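Local atomic coordinates of transcriptional regulator (NtrC family) (Aquifex aeolicus, PDB entry 3DZD), a protein that probably activates transcription by sigma-54 RNA polymerase, coupling a receiver domain to an AAA+ ATPase module that binds adenine nucleotides. Residues I129-E134 with E140-I145; V155-T158 with G164-I167; D72-V77 with K113-E118. One frame throughout, in Å; residues are numbered along the deposited sequence.

In the fold
Along the chain contact 3 comes first, followed by contact 1 and then contact 2, with each closing before the next opens. Contact 3 packs helix 105-119 on the parallel receiver sheet through strand 74-79. The other two belong to the ATPase module: contact 1 folds the loop 129-134 against helix 136-149, and contact 2 sets helix 165-176 against strand 155-158. Their centres lie about 12 Å apart and both touch ADP, I167 packing on I129, E130 and F131, so adenine and phosphate recognition share one continuous pocket. Contact 3 is centred about 40 Å from each of them, on the opposite side of the chain's centre, in keeping with separate regulatory and nucleotide-binding domains.

Contact 1: residues I129-E134 with E140-I145; sequences IEFVGE and EIKRLI. With ADP (adenosine-5'-diphosphate), chain C.
F131 and K142 mark the closest backbone approach of the loop 129-134 to helix 136-149, their CA atoms 8.7 Å apart, with the helix reaching across that gap by one long side chain. K142 runs extended beyond CG and brings its ammonium group to two carbonyls of the loop. The bond from K142 NZ to G133 O is 2.7 Å long and uses a lone pair in the carbonyl plane, the C=O...N angle being 136°. A second, weak bond joins K142 NZ to F131 O at 2.8 Å, and a water 2.9 Å from K142 NZ accepts a third. That water donates in turn to E134 OE2, so the carboxylate serves the lysine indirectly. Three oxygens thus surround the ammonium group, which probably helps to hold the curve of the loop. G133 has backbone angles that call for glycine, and its carbonyl meets K142 there.

The methylenes of K142 pass obliquely by the F131 ring, CE 3.5 Å from F131 CD1, while CG2 of I141 meets the ring edge and CD1 of I145 also touches the ring. With its CG anti to the backbone N (chi1 -174°), the phenyl group is directed into this hydrophobic patch, and its other edge faces the adenine, CD2 lying 3.2 Å from ADP N6. The next residue reads the base: V132 N donates to ADP N1 at 2.9 Å, nearly straight, and ADP N6 donates to V132 O. V132 also packs on L310 and L311 of helix 307-322. Such backbone reading of N1 and N6, from a loop braced by the following helix, forms the adenine-binding part of the nucleotide pocket in this AAA+ ATPase module.

Contact 2: residues V155-T158 with G164-I167; sequences VLIT and GKEI. With ADP (adenosine-5'-diphosphate), chain C.
I157 and K165 meet flank to flank, their side chains running alongside each other with opposite headings. CG2 of I157 rests 3.6 Å from CG of K165, while the other branch of the isoleucine carries CD1 to 3.5 Å from K165 O, so the first turn of the helix sits directly on the strand. From this seat on the isoleucine the lysine climbs beside the phosphate: its chain bends at chi3 (-70°), placing CE 3.2 Å from ADP O3B. Its amino group, however, makes a weak hydrogen bond to G159 O.

The firm grip on the diphosphate comes from the backbone. K165 N donates to ADP O3B at 3.0 Å, close to straight at 165°, and weaker bonds run from G164 N to the same oxygen and from E166 N to ADP O1B. The start of a helix points at the phosphate, and its dipole probably favours the anion. G164, at the N-cap, has backbone angles that call for glycine and lies close against the nucleotide. One residue past E166, I167 sets CD1 over a face of the adenine, 3.2 Å from ADP C4.

Further out, strand 155-158 is held between strands 265-270 and 294-297, and E166 is salt-bridged to R170. Strand, glycine-rich turn and helix together make the P-loop (Walker A motif) of a P-loop NTPase.

Contact 3: residues D72-V77 with K113-E118; sequences DSVVIV and KHAFEE
E118 N donates the helical bond to H114 O at 2.9 Å, and this turn presents the E118 side chain to V74 on the strand. CG of E118 lies against V74, 3.8 Å from its CG2. The glutamate chain sets out with CG anti to the backbone N (chi1 164°) and then bends at chi2, so that its aliphatic part covers the valine while the carboxylate turns off to K121 of the second subunit, with which OE1 forms a salt bridge.

One turn back, A115 faces the strand with nothing larger than a methyl group, and the helix and the strand come close: CD1 of I76 lies 3.5 Å from CB of A115, and CG1 of V74 touches the same methyl at 4.1 Å. The axes of strand and helix run nearly antiparallel, at 155° and 8.6 Å apart. This is the helix-on-sheet layer of the CheY-like receiver fold, in which a central parallel sheet is flanked by helices. V47 of the adjacent strand 47-51 widens the same apolar layer, packing on both I76 and A115. On the outer side of helix 105-119, the H114 ring meets the ring of Y96 of the second subunit.

Contact 1: residues I129-E134 with E140-I145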
loop_
_atom_site.group_PDB
_atom_site.type_symbol
_atom_site.label_atom_id
_atom_site.label_comp_id
_atom_site.label_asym_id
_atom_site.label_seq_id
_atom_site.Cartn_x
_atom_site.Cartn_y
_atom_site.Cartn_z
ATOM N N ILE A 129 13.402 7.488 0.360
ATOM C CA ILE A 129 14.308 6.479 -0.179
ATOM C C ILE A 129 15.751 6.897 0.033
ATOM O O ILE A 129 16.156 7.984 -0.373
ATOM C CB ILE A 129 14.067 6.245 -1.679
ATOM C CG1 ILE A 129 12.678 5.654 -1.913
ATOM C CG2 ILE A 129 15.116 5.318 -2.249
ATOM C CD1 ILE A 129 12.272 5.664 -3.360
ATOM N N GLU A 130 16.522 6.028 0.672
ATOM C CA GLU A 130 17.925 6.307 0.937
ATOM C C GLU A 130 18.784 5.857 -0.235
ATOM O O GLU A 130 18.769 4.691 -0.626
ATOM C CB GLU A 130 18.374 5.591 2.210
ATOM C CG GLU A 130 17.478 5.844 3.417
ATOM C CD GLU A 130 17.804 7.142 4.136
ATOM O OE1 GLU A 130 18.833 7.773 3.798
ATOM O OE2 GLU A 130 17.031 7.527 5.041
ATOM N N PHE A 131 19.531 6.794 -0.800
ATOM C CA PHE A 131 20.430 6.478 -1.895
ATOM C C PHE A 131 21.782 7.060 -1.562
ATOM O O PHE A 131 22.097 8.180 -1.944
ATOM C CB PHE A 131 19.903 7.069 -3.191
ATOM C CG PHE A 131 20.685 6.667 -4.390
ATOM C CD1 PHE A 131 20.695 7.461 -5.529
ATOM C CD2 PHE A 131 21.426 5.495 -4.379
ATOM C CE1 PHE A 131 21.420 7.085 -6.644
ATOM C CE2 PHE A 131 22.158 5.110 -5.483
ATOM C CZ PHE A 131 22.158 5.910 -6.620
ATOM N N VAL A 132 22.584 6.297 -0.833
ATOM C CA VAL A 132 23.793 6.841 -0.233
ATOM C C VAL A 132 25.000 6.753 -1.163
ATOM O O VAL A 132 25.233 5.720 -1.796
ATOM C CB VAL A 132 24.101 6.149 1.102
ATOM C CG1 VAL A 132 25.431 6.635 1.659
ATOM C CG2 VAL A 132 22.974 6.412 2.080
ATOM N N GLY A 133 25.755 7.844 -1.238
ATOM C CA GLY A 133 26.945 7.898 -2.061
ATOM C C GLY A 133 27.322 9.307 -2.477
ATOM O O GLY A 133 26.464 10.099 -2.892
ATOM N N GLU A 134 28.613 9.610 -2.384
ATOM C CA GLU A 134 29.131 10.913 -2.776
ATOM C C GLU A 134 30.220 10.831 -3.859
ATOM O O GLU A 134 30.724 11.855 -4.296
ATOM C CB GLU A 134 29.645 11.689 -1.553
ATOM C CG GLU A 134 28.562 12.023 -0.511
ATOM C CD GLU A 134 27.445 12.899 -1.064
ATOM O OE1 GLU A 134 27.742 13.885 -1.781
ATOM O OE2 GLU A 134 26.262 12.602 -0.775
ATOM N N GLU A 140 26.720 12.010 -10.280
ATOM C CA GLU A 140 26.323 12.183 -11.671
ATOM C C GLU A 140 24.985 11.484 -11.952
ATOM O O GLU A 140 24.101 12.057 -12.581
ATOM C CB GLU A 140 27.432 11.649 -12.578
ATOM C CG GLU A 140 27.227 11.858 -14.062
ATOM C CD GLU A 140 28.355 11.234 -14.890
ATOM O OE1 GLU A 140 28.940 10.214 -14.437
ATOM O OE2 GLU A 140 28.662 11.762 -15.994
ATOM N N ILE A 141 24.846 10.248 -11.466
ATOM C CA ILE A 141 23.587 9.495 -11.555
ATOM C C ILE A 141 22.459 10.247 -10.827
ATOM O O ILE A 141 21.352 10.393 -11.349
ATOM C CB ILE A 141 23.746 8.053 -10.990
ATOM C CG1 ILE A 141 24.621 7.204 -11.920
ATOM C CG2 ILE A 141 22.396 7.383 -10.756
ATOM C CD1 ILE A 141 25.150 5.934 -11.308
ATOM N N LYS A 142 22.754 10.750 -9.632
ATOM C CA LYS A 142 21.748 11.465 -8.844
ATOM C C LYS A 142 21.201 12.712 -9.539
ATOM O O LYS A 142 20.027 13.052 -9.366
ATOM C CB LYS A 142 22.290 11.825 -7.462
ATOM C CG LYS A 142 22.447 10.635 -6.537
ATOM C CD LYS A 142 22.936 11.059 -5.163
ATOM C CE LYS A 142 22.893 9.900 -4.190
ATOM N NZ LYS A 142 23.751 10.154 -2.995
ATOM N N ARG A 143 22.045 13.380 -10.326
ATOM C CA ARG A 143 21.617 14.538 -11.114
ATOM C C ARG A 143 20.847 14.119 -12.362
ATOM O O ARG A 143 20.010 14.864 -12.872
ATOM C CB ARG A 143 22.817 15.393 -11.530
ATOM C CG ARG A 143 23.382 16.260 -10.418
ATOM C CD ARG A 143 24.515 17.169 -10.907
ATOM N NE ARG A 143 25.816 16.502 -10.893
ATOM C CZ ARG A 143 26.418 16.031 -11.981
ATOM N NH1 ARG A 143 25.831 16.162 -13.168
ATOM N NH2 ARG A 143 27.602 15.436 -11.883
ATOM N N LEU A 144 21.141 12.923 -12.856
ATOM C CA LEU A 144 20.549 12.447 -14.095
ATOM C C LEU A 144 19.114 11.967 -13.883
ATOM O O LEU A 144 18.243 12.186 -14.723
ATOM C CB LEU A 144 21.406 11.321 -14.669
ATOM C CG LEU A 144 20.849 10.557 -15.864
ATOM C CD1 LEU A 144 20.842 11.445 -17.122
ATOM C CD2 LEU A 144 21.642 9.267 -16.085
ATOM N N ILE A 145 18.884 11.324 -12.744
ATOM C CA ILE A 145 17.610 10.687 -12.436
ATOM C C ILE A 145 16.385 11.587 -12.615
ATOM O O ILE A 145 15.389 11.170 -13.213
ATOM C CB ILE A 145 17.605 10.127 -10.991
ATOM C CG1 ILE A 145 18.469 8.867 -10.893
ATOM C CG2 ILE A 145 16.202 9.818 -10.544
ATOM C CD1 ILE A 145 18.434 8.256 -9.528
HETATM P PB ADP C . 20.250 -4.766 -7.102
HETATM O O1B ADP C . 18.845 -4.211 -7.228
HETATM O O2B ADP C . 20.369 -6.246 -7.394
HETATM O O3B ADP C . 21.294 -3.975 -7.830
HETATM P PA ADP C . 19.759 -4.167 -4.306
HETATM O O1A ADP C . 19.633 -2.670 -4.254
HETATM O O2A ADP C . 18.477 -4.975 -4.325
HETATM O O3A ADP C . 20.709 -4.571 -5.556
HETATM O "O5'" ADP C . 20.618 -4.652 -3.035
HETATM C "C5'" ADP C . 21.264 -3.708 -2.191
HETATM C "C4'" ADP C . 20.714 -3.733 -0.778
HETATM O "O4'" ADP C . 21.327 -2.642 -0.103
HETATM C "C3'" ADP C . 19.239 -3.388 -0.773
HETATM O "O3'" ADP C . 18.678 -3.794 0.479
HETATM C "C2'" ADP C . 19.177 -1.884 -0.799
HETATM O "O2'" ADP C . 18.121 -1.505 0.086
HETATM C "C1'" ADP C . 20.497 -1.472 -0.183
HETATM N N9 ADP C . 21.197 -0.462 -1.004
HETATM C C8 ADP C . 21.743 -0.680 -2.215
HETATM N N7 ADP C . 22.338 0.428 -2.697
HETATM C C5 ADP C . 22.176 1.392 -1.774
HETATM C C6 ADP C . 22.557 2.816 -1.663
HETATM N N6 ADP C . 23.252 3.430 -2.658
HETATM N N1 ADP C . 22.202 3.469 -0.541
HETATM C C2 ADP C . 21.521 2.854 0.444
HETATM N N3 ADP C . 21.134 1.567 0.410
HETATM C C4 ADP C . 21.429 0.800 -0.657
HETATM O O HOH W 1 23.933 12.913 -2.205
#

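Contact 2: residues V155-T158 with G164-I167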
loop_
_atom_site.group_PDB
_atom_site.type_symbol
_atom_site.label_atom_id
_atom_site.label_comp_id
_atom_site.label_asym_id
_atom_site.label_seq_id
_atom_site.Cartn_x
_atom_site.Cartn_y
_atom_site.Cartn_z
ATOM N N VAL A 155 13.677 2.964 -19.358
ATOM C CA VAL A 155 15.039 3.120 -18.884
ATOM C C VAL A 155 15.633 1.755 -18.605
ATOM O O VAL A 155 15.002 0.925 -17.968
ATOM C CB VAL A 155 15.091 3.961 -17.588
ATOM C CG1 VAL A 155 16.518 4.122 -17.110
ATOM C CG2 VAL A 155 14.456 5.319 -17.819
ATOM N N LEU A 156 16.841 1.527 -19.097
ATOM C CA LEU A 156 17.575 0.310 -18.810
ATOM C C LEU A 156 18.700 0.641 -17.835
ATOM O O LEU A 156 19.541 1.485 -18.116
ATOM C CB LEU A 156 18.156 -0.292 -20.096
ATOM C CG LEU A 156 19.064 -1.515 -19.890
ATOM C CD1 LEU A 156 18.248 -2.722 -19.445
ATOM C CD2 LEU A 156 19.869 -1.846 -21.147
ATOM N N ILE A 157 18.698 -0.020 -16.687
ATOM C CA ILE A 157 19.732 0.172 -15.687
ATOM C C ILE A 157 20.707 -1.005 -15.710
ATOM O O ILE A 157 20.330 -2.122 -15.381
ATOM C CB ILE A 157 19.120 0.289 -14.277
ATOM C CG1 ILE A 157 18.036 1.370 -14.262
ATOM C CG2 ILE A 157 20.193 0.574 -13.251
ATOM C CD1 ILE A 157 17.271 1.444 -12.973
ATOM N N THR A 158 21.950 -0.749 -16.105
ATOM C CA THR A 158 22.986 -1.782 -16.120
ATOM C C THR A 158 23.882 -1.691 -14.889
ATOM O O THR A 158 24.203 -0.609 -14.400
ATOM C CB THR A 158 23.872 -1.715 -17.398
ATOM O OG1 THR A 158 23.043 -1.803 -18.561
ATOM C CG2 THR A 158 24.886 -2.874 -17.421
ATOM N N GLY A 164 22.238 -1.571 -6.337
ATOM C CA GLY A 164 21.219 -0.583 -6.039
ATOM C C GLY A 164 20.312 -0.243 -7.207
ATOM O O GLY A 164 19.687 0.813 -7.224
ATOM N N LYS A 165 20.229 -1.143 -8.178
ATOM C CA LYS A 165 19.423 -0.904 -9.364
ATOM C C LYS A 165 17.944 -0.657 -9.046
ATOM O O LYS A 165 17.306 0.162 -9.689
ATOM C CB LYS A 165 19.594 -2.054 -10.358
ATOM C CG LYS A 165 20.984 -2.091 -10.999
ATOM C CD LYS A 165 21.180 -3.331 -11.858
ATOM C CE LYS A 165 21.270 -4.570 -10.987
ATOM N NZ LYS A 165 21.241 -5.801 -11.818
ATOM N N GLU A 166 17.404 -1.351 -8.049
ATOM C CA GLU A 166 16.014 -1.139 -7.663
ATOM C C GLU A 166 15.796 0.219 -6.991
ATOM O O GLU A 166 14.779 0.883 -7.216
ATOM C CB GLU A 166 15.493 -2.270 -6.767
ATOM C CG GLU A 166 14.148 -1.936 -6.126
ATOM C CD GLU A 166 13.475 -3.117 -5.429
ATOM O OE1 GLU A 166 13.575 -4.269 -5.917
ATOM O OE2 GLU A 166 12.816 -2.872 -4.393
ATOM N N ILE A 167 16.744 0.636 -6.164
ATOM C CA ILE A 167 16.647 1.955 -5.549
ATOM C C ILE A 167 16.536 3.038 -6.610
ATOM O O ILE A 167 15.718 3.948 -6.492
ATOM C CB ILE A 167 17.854 2.288 -4.682
ATOM C CG1 ILE A 167 17.899 1.381 -3.448
ATOM C CG2 ILE A 167 17.803 3.740 -4.277
ATOM C CD1 ILE A 167 18.947 1.798 -2.431
HETATM P PB ADP C . 20.250 -4.766 -7.102
HETATM O O1B ADP C . 18.845 -4.211 -7.228
HETATM O O2B ADP C . 20.369 -6.246 -7.394
HETATM O O3B ADP C . 21.294 -3.975 -7.830
HETATM P PA ADP C . 19.759 -4.167 -4.306
HETATM O O1A ADP C . 19.633 -2.670 -4.254
HETATM O O2A ADP C . 18.477 -4.975 -4.325
HETATM O O3A ADP C . 20.709 -4.571 -5.556
HETATM O "O5'" ADP C . 20.618 -4.652 -3.035
HETATM C "C5'" ADP C . 21.264 -3.708 -2.191
HETATM C "C4'" ADP C . 20.714 -3.733 -0.778
HETATM O "O4'" ADP C . 21.327 -2.642 -0.103
HETATM C "C3'" ADP C . 19.239 -3.388 -0.773
HETATM O "O3'" ADP C . 18.678 -3.794 0.479
HETATM C "C2'" ADP C . 19.177 -1.884 -0.799
HETATM O "O2'" ADP C . 18.121 -1.505 0.086
HETATM C "C1'" ADP C . 20.497 -1.472 -0.183
HETATM N N9 ADP C . 21.197 -0.462 -1.004
HETATM C C8 ADP C . 21.743 -0.680 -2.215
HETATM N N7 ADP C . 22.338 0.428 -2.697
HETATM C C5 ADP C . 22.176 1.392 -1.774
HETATM C C6 ADP C . 22.557 2.816 -1.663
HETATM N N6 ADP C . 23.252 3.430 -2.658
HETATM N N1 ADP C . 22.202 3.469 -0.541
HETATM C C2 ADP C . 21.521 2.854 0.444
HETATM N N3 ADP C . 21.134 1.567 0.410
HETATM C C4 ADP C . 21.429 0.800 -0.657
#

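Contact 3: residues D72-V77 with K113-E118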
loop_
_atom_site.group_PDB
_atom_site.type_symbol
_atom_site.label_atom_id
_atom_site.label_comp_id
_atom_site.label_asym_id
_atom_site.label_seq_id
_atom_site.Cartn_x
_atom_site.Cartn_y
_atom_site.Cartn_z
ATOM N N ASP A 72 -8.862 16.737 6.803
ATOM C CA ASP A 72 -9.202 15.362 6.467
ATOM C C ASP A 72 -10.709 15.154 6.298
ATOM O O ASP A 72 -11.144 14.122 5.787
ATOM C CB ASP A 72 -8.649 14.404 7.523
ATOM C CG ASP A 72 -7.129 14.363 7.536
ATOM O OD1 ASP A 72 -6.525 13.993 6.506
ATOM O OD2 ASP A 72 -6.541 14.693 8.588
ATOM N N SER A 73 -11.509 16.125 6.728
ATOM C CA SER A 73 -12.953 16.014 6.558
ATOM C C SER A 73 -13.342 15.982 5.082
ATOM O O SER A 73 -12.836 16.767 4.277
ATOM C CB SER A 73 -13.680 17.158 7.251
ATOM O OG SER A 73 -13.701 16.962 8.650
ATOM N N VAL A 74 -14.233 15.055 4.743
ATOM C CA VAL A 74 -14.804 14.963 3.411
ATOM C C VAL A 74 -16.137 15.695 3.443
ATOM O O VAL A 74 -16.969 15.439 4.312
ATOM C CB VAL A 74 -15.015 13.482 3.008
ATOM C CG1 VAL A 74 -15.733 13.368 1.669
ATOM C CG2 VAL A 74 -13.682 12.752 2.978
ATOM N N VAL A 75 -16.342 16.603 2.498
ATOM C CA VAL A 75 -17.515 17.464 2.520
ATOM C C VAL A 75 -18.521 17.143 1.422
ATOM O O VAL A 75 -18.163 16.978 0.260
ATOM C CB VAL A 75 -17.128 18.950 2.408
ATOM C CG1 VAL A 75 -18.367 19.828 2.512
ATOM C CG2 VAL A 75 -16.121 19.315 3.485
ATOM N N ILE A 76 -19.785 17.057 1.814
ATOM C CA ILE A 76 -20.881 16.944 0.877
ATOM C C ILE A 76 -21.736 18.193 1.012
ATOM O O ILE A 76 -22.200 18.514 2.106
ATOM C CB ILE A 76 -21.759 15.735 1.204
ATOM C CG1 ILE A 76 -20.908 14.460 1.258
ATOM C CG2 ILE A 76 -22.885 15.622 0.196
ATOM C CD1 ILE A 76 -21.538 13.337 2.075
ATOM N N VAL A 77 -21.938 18.913 -0.083
ATOM C CA VAL A 77 -22.783 20.097 -0.008
ATOM C C VAL A 77 -24.220 19.790 -0.415
ATOM O O VAL A 77 -24.478 18.901 -1.223
ATOM C CB VAL A 77 -22.213 21.290 -0.814
ATOM C CG1 VAL A 77 -20.964 21.832 -0.130
ATOM C CG2 VAL A 77 -21.910 20.882 -2.245
ATOM N N LYS A 113 -22.214 6.865 2.213
ATOM C CA LYS A 113 -21.376 5.684 2.130
ATOM C C LYS A 113 -20.104 5.985 1.366
ATOM O O LYS A 113 -19.000 5.655 1.822
ATOM C CB LYS A 113 -22.124 4.547 1.446
ATOM C CG LYS A 113 -21.357 3.246 1.462
ATOM C CD LYS A 113 -21.934 2.241 0.485
ATOM C CE LYS A 113 -20.999 1.051 0.340
ATOM N NZ LYS A 113 -20.997 0.464 -1.028
ATOM N N HIS A 114 -20.253 6.614 0.200
ATOM C CA HIS A 114 -19.092 6.974 -0.617
ATOM C C HIS A 114 -18.227 8.043 0.040
ATOM O O HIS A 114 -17.008 8.017 -0.094
ATOM C CB HIS A 114 -19.502 7.393 -2.032
ATOM C CG HIS A 114 -20.190 6.314 -2.800
ATOM N ND1 HIS A 114 -21.149 6.573 -3.752
ATOM C CD2 HIS A 114 -20.083 4.964 -2.729
ATOM C CE1 HIS A 114 -21.592 5.432 -4.251
ATOM N NE2 HIS A 114 -20.960 4.440 -3.645
ATOM N N ALA A 115 -18.849 8.981 0.750
ATOM C CA ALA A 115 -18.071 9.958 1.513
ATOM C C ALA A 115 -17.137 9.268 2.518
ATOM O O ALA A 115 -15.981 9.649 2.658
ATOM C CB ALA A 115 -18.977 10.952 2.221
ATOM N N PHE A 116 -17.632 8.251 3.211
ATOM C CA PHE A 116 -16.790 7.560 4.175
ATOM C C PHE A 116 -15.692 6.742 3.500
ATOM O O PHE A 116 -14.586 6.665 4.012
ATOM C CB PHE A 116 -17.606 6.697 5.148
ATOM C CG PHE A 116 -18.108 7.453 6.352
ATOM C CD1 PHE A 116 -17.245 7.794 7.381
ATOM C CD2 PHE A 116 -19.448 7.825 6.456
ATOM C CE1 PHE A 116 -17.709 8.501 8.491
ATOM C CE2 PHE A 116 -19.918 8.526 7.563
ATOM C CZ PHE A 116 -19.054 8.866 8.578
ATOM N N GLU A 117 -15.975 6.135 2.358
ATOM C CA GLU A 117 -14.914 5.384 1.713
ATOM C C GLU A 117 -13.902 6.325 1.055
ATOM O O GLU A 117 -12.768 5.946 0.803
ATOM C CB GLU A 117 -15.443 4.308 0.757
ATOM C CG GLU A 117 -16.302 4.797 -0.387
ATOM C CD GLU A 117 -16.924 3.643 -1.171
ATOM O OE1 GLU A 117 -17.859 2.997 -0.645
ATOM O OE2 GLU A 117 -16.475 3.389 -2.311
ATOM N N GLU A 118 -14.305 7.563 0.804
ATOM C CA GLU A 118 -13.358 8.558 0.331
ATOM C C GLU A 118 -12.462 8.953 1.501
ATOM O O GLU A 118 -11.260 9.173 1.344
ATOM C CB GLU A 118 -14.097 9.784 -0.203
ATOM C CG GLU A 118 -13.223 11.011 -0.355
ATOM C CD GLU A 118 -12.372 10.953 -1.603
ATOM O OE1 GLU A 118 -12.591 10.037 -2.427
ATOM O OE2 GLU A 118 -11.496 11.839 -1.766
#